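Local coordinates for protein bifunctional cytochrome P450/NADPH--P450 reductase (Deinococcus aerius, PDB 7F3H) that hydroxylates organic substrates at a heme-bearing cytochrome P450 domain, probably drawing electrons from NADPH through its fused reductase, at residues T80-L85 / H186-N191; A339-V344 / I351-Q356; L423-L428 / V453-P458. All blocks are in the same frame, centred on the assembly; numbering follows the deposited sequence.

Interaction 1: T80-L85 / H186-N191; sequences TNIRNL and HTMTMN. With SO4 (sulfate ion), chain G.
N81 and T187 are the nearest pair of CA atoms across the contact, 5.9 Å apart, where two helices of the cytochrome P450 fold pass side by side: the short helix that corresponds to B', and the C-terminal part of helix 175-190, which corresponds to F. Their local axes run at 153°, nearly antiparallel.

T187 lies across the other helix at the middle of the contact. Its CG2 stands anti to the backbone N, which turns it onto the I82 backbone, 3.7 Å from I82 N, while CD1 of I82 also reaches this methyl. OG1 lies 3.3 Å from L85 CD2; its polar partners are Y208 and the carbonyl of A183.

N81 and N191 pass alongside each other, running opposite ways, with their amide planes almost parallel. N81 ND2 donates to N191 OD1 at 2.6 Å, but the bond is bent (132° at the hydrogen) and the donor stands well above the carbonyl plane. Since N191 is poorly ordered, this link deserves caution. The same ND2 rests 3.6 Å from M190 CB, so N81 meets M190 as well as N191. An alanine in place of N81 would probably leave N191 OD1 without its donor across the contact and open a gap beside M190 CB.

On the flank near helix 199-227, N84 and M190 approach tip to tip, with N84 ND2 also bonded to Y208. Y208 thus holds a side chain from each helix. In P450s the B' and F regions border the substrate access route, consistent with the I82 side chain being about 8 Å from the heme. On the remote side of its helix R83 pairs with E97, and its NE makes a weak bond of 3.3 Å to O2 of a sulfate ion.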
loop_
_atom_site.group_PDB
_atom_site.type_symbol
_atom_site.label_atom_id
_atom_site.label_comp_id
_atom_site.label_asym_id
_atom_site.label_seq_id
_atom_site.Cartn_x
_atom_site.Cartn_y
_atom_site.Cartn_z
ATOM N N THR A 80 12.805 -3.508 11.283
ATOM C CA THR A 80 13.184 -3.062 12.627
ATOM C C THR A 80 13.000 -1.558 12.818
ATOM O O THR A 80 12.471 -1.116 13.842
ATOM C CB THR A 80 14.621 -3.458 12.929
ATOM O OG1 THR A 80 14.748 -4.894 12.825
ATOM C CG2 THR A 80 14.975 -2.992 14.330
ATOM N N ASN A 81 13.443 -0.746 11.855
ATOM C CA ASN A 81 13.267 0.693 12.020
ATOM C C ASN A 81 11.790 1.101 11.957
ATOM O O ASN A 81 11.345 1.928 12.761
ATOM C CB ASN A 81 14.107 1.441 10.994
ATOM C CG ASN A 81 15.592 1.184 11.168
ATOM O OD1 ASN A 81 16.051 0.844 12.266
ATOM N ND2 ASN A 81 16.354 1.351 10.097
ATOM N N ILE A 82 11.005 0.540 11.017
ATOM C CA ILE A 82 9.580 0.901 10.942
ATOM C C ILE A 82 8.872 0.485 12.224
ATOM O O ILE A 82 7.858 1.090 12.618
ATOM C CB ILE A 82 8.890 0.310 9.674
ATOM C CG1 ILE A 82 7.459 0.811 9.545
ATOM C CG2 ILE A 82 8.802 -1.210 9.696
ATOM C CD1 ILE A 82 7.367 2.324 9.327
ATOM N N ARG A 83 9.407 -0.528 12.913
ATOM C CA ARG A 83 8.843 -0.911 14.201
ATOM C C ARG A 83 8.951 0.200 15.243
ATOM O O ARG A 83 8.148 0.215 16.183
ATOM C CB ARG A 83 9.504 -2.189 14.731
ATOM C CG ARG A 83 8.794 -2.742 15.992
ATOM C CD ARG A 83 9.215 -4.151 16.338
ATOM N NE ARG A 83 8.671 -4.566 17.627
ATOM C CZ ARG A 83 8.144 -5.766 17.872
ATOM N NH1 ARG A 83 8.087 -6.688 16.908
ATOM N NH2 ARG A 83 7.691 -6.058 19.086
ATOM N N ASN A 84 9.911 1.133 15.096
ATOM C CA ASN A 84 10.029 2.256 16.031
ATOM C C ASN A 84 8.703 2.950 16.240
ATOM O O ASN A 84 8.421 3.449 17.336
ATOM C CB ASN A 84 11.010 3.320 15.530
ATOM C CG ASN A 84 12.432 2.872 15.557
ATOM O OD1 ASN A 84 12.807 1.993 16.333
ATOM N ND2 ASN A 84 13.253 3.486 14.719
ATOM N N LEU A 85 7.858 2.944 15.231
ATOM C CA LEU A 85 6.532 3.495 15.372
ATOM C C LEU A 85 5.405 2.494 15.166
ATOM O O LEU A 85 4.283 2.761 15.615
ATOM C CB LEU A 85 6.432 4.769 14.496
ATOM C CG LEU A 85 6.583 4.967 12.988
ATOM C CD1 LEU A 85 6.001 6.270 12.429
ATOM C CD2 LEU A 85 8.119 5.092 12.816
ATOM N N HIS A 186 12.112 9.894 8.087
ATOM C CA HIS A 186 13.330 9.617 8.842
ATOM C C HIS A 186 13.546 8.117 9.018
ATOM O O HIS A 186 14.692 7.644 9.012
ATOM C CB HIS A 186 13.275 10.323 10.197
ATOM C CG HIS A 186 14.597 10.388 10.881
ATOM N ND1 HIS A 186 14.928 9.572 11.940
ATOM C CD2 HIS A 186 15.697 11.133 10.616
ATOM C CE1 HIS A 186 16.163 9.839 12.323
ATOM N NE2 HIS A 186 16.651 10.784 11.537
ATOM N N THR A 187 12.452 7.360 9.149
ATOM C CA THR A 187 12.559 5.911 9.282
ATOM C C THR A 187 13.214 5.302 8.056
ATOM O O THR A 187 14.106 4.455 8.185
ATOM C CB THR A 187 11.168 5.295 9.501
ATOM O OG1 THR A 187 10.716 5.534 10.841
ATOM C CG2 THR A 187 11.173 3.808 9.207
ATOM N N MET A 188 12.847 5.782 6.861
ATOM C CA MET A 188 13.523 5.253 5.673
ATOM C C MET A 188 14.974 5.724 5.607
ATOM O O MET A 188 15.837 4.990 5.114
ATOM C CB MET A 188 12.791 5.638 4.377
ATOM C CG MET A 188 11.337 5.179 4.293
ATOM S SD MET A 188 11.109 3.405 4.601
ATOM C CE MET A 188 9.705 3.429 5.731
ATOM N N THR A 189 15.268 6.912 6.153
ATOM C CA THR A 189 16.650 7.409 6.175
ATOM C C THR A 189 17.548 6.523 7.038
ATOM O O THR A 189 18.714 6.276 6.693
ATOM C CB THR A 189 16.675 8.851 6.710
ATOM O OG1 THR A 189 16.222 9.766 5.706
ATOM C CG2 THR A 189 18.068 9.255 7.230
ATOM N N MET A 190 17.006 6.016 8.155
ATOM C CA MET A 190 17.781 5.167 9.063
ATOM C C MET A 190 18.192 3.850 8.411
ATOM O O MET A 190 19.209 3.254 8.795
ATOM C CB MET A 190 16.982 4.884 10.334
ATOM C CG MET A 190 17.118 5.952 11.377
ATOM S SD MET A 190 15.899 5.810 12.687
ATOM C CE MET A 190 16.868 4.980 13.954
ATOM N N ASN A 191 17.425 3.383 7.423
ATOM C CA ASN A 191 17.767 2.133 6.758
ATOM C C ASN A 191 19.057 2.227 5.943
ATOM O O ASN A 191 19.540 1.194 5.467
ATOM C CB ASN A 191 16.594 1.691 5.873
ATOM C CG ASN A 191 15.348 1.301 6.692
ATOM O OD1 ASN A 191 15.445 0.691 7.760
ATOM N ND2 ASN A 191 14.175 1.669 6.188
HETATM S S SO4 G . 8.004 -3.162 21.568
HETATM O O1 SO4 G . 8.025 -2.134 22.632
HETATM O O2 SO4 G . 8.318 -2.565 20.236
HETATM O O3 SO4 G . 9.012 -4.192 21.890
HETATM O O4 SO4 G . 6.671 -3.814 21.574
#

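Interaction 2: A339-V344 / I351-Q356; sequences ALQDEV and IRKGQQ
E343 and I351 exchange two backbone hydrogen bonds, E343 N to I351 O and I351 N to E343 O, each 2.8 Å long, which define an antiparallel hydrogen-bonded pair. A second pair of backbone bonds lies nearer the five-stranded sheet: A339 N donates to Q355 O at 3.1 Å, and G354 N donates to A339 O at 2.9 Å. The chain 351-356 makes a type II turn from R352 to Q355, closed by Q355 N to R352 O, whose G354 and Q355 supply the second pair. G354 occupies its third position with phi 86°, where a side chain would be jammed against the preceding carbonyl oxygen.

One side-chain-to-backbone bond fills the interval. D342 OD1 accepts from K353 N at 2.7 Å, nearly straight at the hydrogen (175°) and almost in line with the CG-OD1 bond. The bond occupies the K353 N-H within the turn, so D342 fixes the turn from outside.

Apolar and methylene packing completes the contact. A339 CB meets I351 CG2 at 3.8 Å and lies over R352 O at 3.3 Å, with F71 of strand 71-72 touching both side chains. K353 extends beyond CG alongside Q341, both pointing the same way, and its CG comes within 3.1 Å of L340 O.

Outside the two segments, E343 OE1 forms a salt bridge with R70, and L340 and R70 are also joined through their backbones. Q355 NE2 reaches the carbonyl of T52 on the neighbouring strand 51-56. The pattern matches the P450 β region in which the small β2 hairpin, strands 343-345 and 349-351, is inserted in sequence between two adjacent antiparallel strands of the β1 sheet, 336-339 and 356-359.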
loop_
_atom_site.group_PDB
_atom_site.type_symbol
_atom_site.label_atom_id
_atom_site.label_comp_id
_atom_site.label_asym_id
_atom_site.label_seq_id
_atom_site.Cartn_x
_atom_site.Cartn_y
_atom_site.Cartn_z
ATOM N N ALA A 339 14.002 -17.534 4.964
ATOM C CA ALA A 339 14.102 -18.984 4.986
ATOM C C ALA A 339 14.123 -19.489 6.421
ATOM O O ALA A 339 14.993 -19.093 7.204
ATOM C CB ALA A 339 15.362 -19.428 4.237
ATOM N N LEU A 340 13.166 -20.376 6.761
ATOM C CA LEU A 340 13.099 -20.966 8.102
ATOM C C LEU A 340 14.227 -21.965 8.321
ATOM O O LEU A 340 14.790 -22.056 9.412
ATOM C CB LEU A 340 11.738 -21.642 8.323
ATOM C CG LEU A 340 10.508 -20.723 8.187
ATOM C CD1 LEU A 340 9.163 -21.457 8.448
ATOM C CD2 LEU A 340 10.607 -19.435 9.070
ATOM N N GLN A 341 14.515 -22.765 7.314
ATOM C CA GLN A 341 15.577 -23.752 7.311
ATOM C C GLN A 341 16.368 -23.560 6.028
ATOM O O GLN A 341 15.997 -22.769 5.160
ATOM C CB GLN A 341 15.008 -25.176 7.376
ATOM C CG GLN A 341 14.352 -25.514 8.681
ATOM C CD GLN A 341 15.273 -25.264 9.893
ATOM O OE1 GLN A 341 14.829 -24.753 10.931
ATOM N NE2 GLN A 341 16.567 -25.616 9.755
ATOM N N ASP A 342 17.491 -24.257 5.911
ATOM C CA ASP A 342 18.107 -24.386 4.602
ATOM C C ASP A 342 17.091 -24.951 3.616
ATOM O O ASP A 342 16.466 -25.978 3.875
ATOM C CB ASP A 342 19.342 -25.281 4.690
ATOM C CG ASP A 342 20.456 -24.636 5.495
ATOM O OD1 ASP A 342 20.353 -23.415 5.774
ATOM O OD2 ASP A 342 21.433 -25.324 5.839
ATOM N N GLU A 343 16.929 -24.274 2.477
ATOM C CA GLU A 343 15.924 -24.614 1.480
ATOM C C GLU A 343 16.581 -24.694 0.110
ATOM O O GLU A 343 17.648 -24.126 -0.133
ATOM C CB GLU A 343 14.794 -23.585 1.407
ATOM C CG GLU A 343 13.820 -23.638 2.554
ATOM C CD GLU A 343 12.916 -24.848 2.529
ATOM O OE1 GLU A 343 12.726 -25.475 1.460
ATOM O OE2 GLU A 343 12.397 -25.182 3.609
ATOM N N VAL A 344 15.927 -25.421 -0.787
ATOM C CA VAL A 344 16.334 -25.526 -2.173
ATOM C C VAL A 344 15.088 -25.275 -3.003
ATOM O O VAL A 344 14.095 -26.006 -2.888
ATOM C CB VAL A 344 16.967 -26.898 -2.472
ATOM C CG1 VAL A 344 17.204 -27.115 -3.962
ATOM C CG2 VAL A 344 18.270 -27.039 -1.696
ATOM N N ILE A 351 18.843 -21.624 -0.576
ATOM C CA ILE A 351 18.559 -20.470 0.267
ATOM C C ILE A 351 18.832 -20.890 1.701
ATOM O O ILE A 351 18.095 -21.707 2.260
ATOM C CB ILE A 351 17.115 -19.981 0.099
ATOM C CG1 ILE A 351 16.750 -19.913 -1.399
ATOM C CG2 ILE A 351 16.920 -18.651 0.838
ATOM C CD1 ILE A 351 17.585 -18.927 -2.238
ATOM N N ARG A 352 19.886 -20.345 2.297
ATOM C CA ARG A 352 20.293 -20.724 3.649
ATOM C C ARG A 352 19.317 -20.230 4.709
ATOM O O ARG A 352 18.637 -19.213 4.539
ATOM C CB ARG A 352 21.688 -20.186 3.931
ATOM C CG ARG A 352 22.730 -20.759 3.004
ATOM C CD ARG A 352 24.085 -20.184 3.315
ATOM N NE ARG A 352 25.118 -21.165 3.027
ATOM C CZ ARG A 352 25.481 -22.141 3.850
ATOM N NH1 ARG A 352 24.906 -22.269 5.045
ATOM N NH2 ARG A 352 26.431 -22.985 3.470
ATOM N N LYS A 353 19.215 -20.989 5.802
ATOM C CA LYS A 353 18.447 -20.522 6.948
ATOM C C LYS A 353 18.784 -19.070 7.264
ATOM O O LYS A 353 19.955 -18.700 7.390
ATOM C CB LYS A 353 18.711 -21.408 8.165
ATOM C CG LYS A 353 17.715 -21.178 9.292
ATOM C CD LYS A 353 18.114 -21.860 10.590
ATOM C CE LYS A 353 16.950 -21.873 11.573
ATOM N NZ LYS A 353 17.365 -22.116 12.984
ATOM N N GLY A 354 17.741 -18.246 7.383
ATOM C CA GLY A 354 17.874 -16.838 7.686
ATOM C C GLY A 354 18.089 -15.928 6.496
ATOM O O GLY A 354 17.865 -14.721 6.620
ATOM N N GLN A 355 18.436 -16.464 5.328
ATOM C CA GLN A 355 18.575 -15.629 4.137
ATOM C C GLN A 355 17.216 -15.054 3.732
ATOM O O GLN A 355 16.214 -15.777 3.708
ATOM C CB GLN A 355 19.179 -16.451 2.991
ATOM C CG GLN A 355 19.319 -15.715 1.682
ATOM C CD GLN A 355 20.192 -14.452 1.783
ATOM O OE1 GLN A 355 21.368 -14.513 2.187
ATOM N NE2 GLN A 355 19.629 -13.314 1.378
ATOM N N GLN A 356 17.169 -13.740 3.501
ATOM C CA GLN A 356 15.993 -13.074 2.932
ATOM C C GLN A 356 15.933 -13.269 1.418
ATOM O O GLN A 356 16.955 -13.172 0.727
ATOM C CB GLN A 356 16.035 -11.567 3.204
ATOM C CG GLN A 356 15.608 -11.132 4.581
ATOM C CD GLN A 356 15.569 -9.631 4.702
ATOM O OE1 GLN A 356 14.686 -8.979 4.155
ATOM N NE2 GLN A 356 16.552 -9.069 5.387
#

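Interaction 3: L423-L428 / V453-P458; sequences LQKFAL and VRERRP
K425 NZ is gripped by two carboxylates: E455 OE1 across the contact, a salt bridge of 2.8 Å, and E135 on helix 113-137. The lysine chain bends at chi2 and again at chi4, the latter (53°) setting NZ against the glutamate, beside which it lies pointing the same way. Because the two carboxylates are themselves close, the ammonium would probably ease their mutual repulsion.

The F426 ring is sandwiched. K425 CB stands 3.8 Å above the centre of one face; on the opposite face V453 CG2 makes a CH-pi contact, 4.1 Å from the centroid and 16° off the ring normal, displaced toward the rim. V453 CG1 continues this apolar patch to L428 CD2 at 3.8 Å, their side chains side by side.

R456 closes the helix end. Its N donates to K425 O at 2.8 Å, and its NH1 donates to L423 O at 2.9 Å, a bent bond with the acceptor well tilted from the guanidinium plane. NH2 pairs with D298, so the arginine joins the last helical turn to helix 287-300.

Between these side chains runs ordinary antiparallel pairing. A427 N to R454 O (2.8 Å) and R454 N to A427 O (3.0 Å) form the hydrogen-bonded pair, with F426-E455 and L428-V453 as the non-hydrogen-bonded pairs before and after it.

Helix 408-425 corresponds to the P450 L helix, and its direct run into a strand paired with 450-455, which also pairs with 142-143, is the mark of the small β3 sheet.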
loop_
_atom_site.group_PDB
_atom_site.type_symbol
_atom_site.label_atom_id
_atom_site.label_comp_id
_atom_site.label_asym_id
_atom_site.label_seq_id
_atom_site.Cartn_x
_atom_site.Cartn_y
_atom_site.Cartn_z
ATOM N N LEU A 423 -14.981 10.623 -11.082
ATOM C CA LEU A 423 -15.362 10.531 -12.477
ATOM C C LEU A 423 -16.806 10.963 -12.664
ATOM O O LEU A 423 -17.163 11.456 -13.741
ATOM C CB LEU A 423 -15.122 9.116 -13.003
ATOM C CG LEU A 423 -13.664 8.609 -13.092
ATOM C CD1 LEU A 423 -13.649 7.236 -13.722
ATOM C CD2 LEU A 423 -12.720 9.533 -13.863
ATOM N N GLN A 424 -17.625 10.862 -11.612
ATOM C CA GLN A 424 -18.952 11.453 -11.690
ATOM C C GLN A 424 -18.868 12.954 -11.936
ATOM O O GLN A 424 -19.547 13.484 -12.823
ATOM C CB GLN A 424 -19.753 11.153 -10.422
ATOM C CG GLN A 424 -21.213 11.626 -10.568
ATOM C CD GLN A 424 -21.975 11.723 -9.261
ATOM O OE1 GLN A 424 -21.411 11.666 -8.150
ATOM N NE2 GLN A 424 -23.279 11.852 -9.386
ATOM N N LYS A 425 -18.012 13.655 -11.179
ATOM C CA LYS A 425 -18.005 15.119 -11.282
ATOM C C LYS A 425 -17.089 15.659 -12.378
ATOM O O LYS A 425 -17.418 16.651 -13.021
ATOM C CB LYS A 425 -17.606 15.751 -9.950
ATOM C CG LYS A 425 -18.228 17.114 -9.669
ATOM C CD LYS A 425 -19.593 16.903 -9.037
ATOM C CE LYS A 425 -20.187 18.201 -8.474
ATOM N NZ LYS A 425 -20.274 19.404 -9.359
ATOM N N PHE A 426 -15.937 15.044 -12.608
ATOM C CA PHE A 426 -14.826 15.766 -13.233
ATOM C C PHE A 426 -14.416 15.173 -14.572
ATOM O O PHE A 426 -14.293 13.949 -14.713
ATOM C CB PHE A 426 -13.647 15.806 -12.256
ATOM C CG PHE A 426 -13.936 16.648 -11.041
ATOM C CD1 PHE A 426 -14.489 17.924 -11.189
ATOM C CD2 PHE A 426 -13.707 16.164 -9.760
ATOM C CE1 PHE A 426 -14.777 18.708 -10.077
ATOM C CE2 PHE A 426 -13.978 16.942 -8.645
ATOM C CZ PHE A 426 -14.520 18.215 -8.800
ATOM N N ALA A 427 -14.231 16.061 -15.550
ATOM C CA ALA A 427 -13.428 15.806 -16.741
ATOM C C ALA A 427 -11.953 15.978 -16.389
ATOM O O ALA A 427 -11.535 17.065 -15.969
ATOM C CB ALA A 427 -13.812 16.767 -17.860
ATOM N N LEU A 428 -11.176 14.907 -16.600
ATOM C CA LEU A 428 -9.744 14.865 -16.330
ATOM C C LEU A 428 -8.963 15.445 -17.500
ATOM O O LEU A 428 -9.362 15.307 -18.667
ATOM C CB LEU A 428 -9.299 13.418 -16.097
ATOM C CG LEU A 428 -9.911 12.610 -14.933
ATOM C CD1 LEU A 428 -9.009 11.408 -14.537
ATOM C CD2 LEU A 428 -10.246 13.499 -13.680
ATOM N N VAL A 453 -8.987 19.538 -13.592
ATOM C CA VAL A 453 -10.332 18.969 -13.673
ATOM C C VAL A 453 -11.347 20.060 -13.996
ATOM O O VAL A 453 -11.185 21.232 -13.625
ATOM C CB VAL A 453 -10.762 18.217 -12.388
ATOM C CG1 VAL A 453 -9.904 17.008 -12.172
ATOM C CG2 VAL A 453 -10.743 19.112 -11.169
ATOM N N ARG A 454 -12.415 19.656 -14.697
ATOM C CA ARG A 454 -13.512 20.574 -14.980
ATOM C C ARG A 454 -14.843 19.860 -14.765
ATOM O O ARG A 454 -15.014 18.706 -15.170
ATOM C CB ARG A 454 -13.404 21.124 -16.417
ATOM C CG ARG A 454 -14.355 22.271 -16.734
ATOM C CD ARG A 454 -14.860 22.262 -18.196
ATOM N NE ARG A 454 -15.169 20.910 -18.667
ATOM C CZ ARG A 454 -15.055 20.514 -19.933
ATOM N NH1 ARG A 454 -14.541 21.353 -20.846
ATOM N NH2 ARG A 454 -15.350 19.241 -20.257
ATOM N N GLU A 455 -15.794 20.549 -14.127
ATOM C CA GLU A 455 -17.131 19.982 -13.935
ATOM C C GLU A 455 -17.687 19.422 -15.245
ATOM O O GLU A 455 -17.711 20.111 -16.266
ATOM C CB GLU A 455 -18.073 21.055 -13.389
ATOM C CG GLU A 455 -18.228 21.039 -11.879
ATOM C CD GLU A 455 -19.077 22.201 -11.361
ATOM O OE1 GLU A 455 -19.898 21.967 -10.449
ATOM O OE2 GLU A 455 -18.927 23.345 -11.870
ATOM N N ARG A 456 -18.141 18.170 -15.208
ATOM C CA ARG A 456 -18.832 17.613 -16.358
ATOM C C ARG A 456 -20.189 18.288 -16.534
ATOM O O ARG A 456 -20.960 18.431 -15.578
ATOM C CB ARG A 456 -18.988 16.101 -16.201
ATOM C CG ARG A 456 -17.659 15.360 -16.228
ATOM C CD ARG A 456 -17.831 13.899 -15.902
ATOM N NE ARG A 456 -18.418 13.183 -17.030
ATOM C CZ ARG A 456 -19.117 12.052 -16.935
ATOM N NH1 ARG A 456 -19.319 11.476 -15.748
ATOM N NH2 ARG A 456 -19.604 11.493 -18.044
ATOM N N ARG A 457 -20.477 18.670 -17.728
ATOM C CA ARG A 457 -21.758 19.338 -17.888
ATOM C C ARG A 457 -22.849 18.302 -18.170
ATOM O O ARG A 457 -22.544 17.197 -18.636
ATOM C CB ARG A 457 -21.678 20.349 -19.022
ATOM C CG ARG A 457 -20.470 21.261 -18.946
ATOM C CD ARG A 457 -20.310 22.077 -20.228
ATOM N NE ARG A 457 -19.238 23.057 -20.111
ATOM C CZ ARG A 457 -18.217 23.164 -20.956
ATOM N NH1 ARG A 457 -18.130 22.326 -21.980
ATOM N NH2 ARG A 457 -17.277 24.093 -20.763
ATOM N N PRO A 458 -24.124 18.622 -17.873
ATOM C CA PRO A 458 -25.194 17.595 -17.990
ATOM C C PRO A 458 -25.250 16.865 -19.321
ATOM O O PRO A 458 -25.292 15.630 -19.355
ATOM C CB PRO A 458 -26.465 18.419 -17.738
ATOM C CG PRO A 458 -25.998 19.434 -16.738
ATOM C CD PRO A 458 -24.625 19.858 -17.251
#

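How the interactions relate
From the N terminus, interaction 1 comes first and closes the longest loop, 100 residues, mostly helical, bringing the B'-type helix to the C-terminal part of the F-type helix. Interaction 2 follows with only six residues between its segments, closing the β2 hairpin that links two strands of the β1 sheet. Interaction 3 spans 24 residues, including ten in strands, and joins the end of the L-type helix to the last strand. The three stand in series: none nests in or crosses another. Interactions 1 and 2 have centres 25 Å apart and do not touch. Interaction 3 lies on the opposite side of the chain's centre from both, 41 Å from interaction 1 and 53 Å from interaction 2, centre to centre.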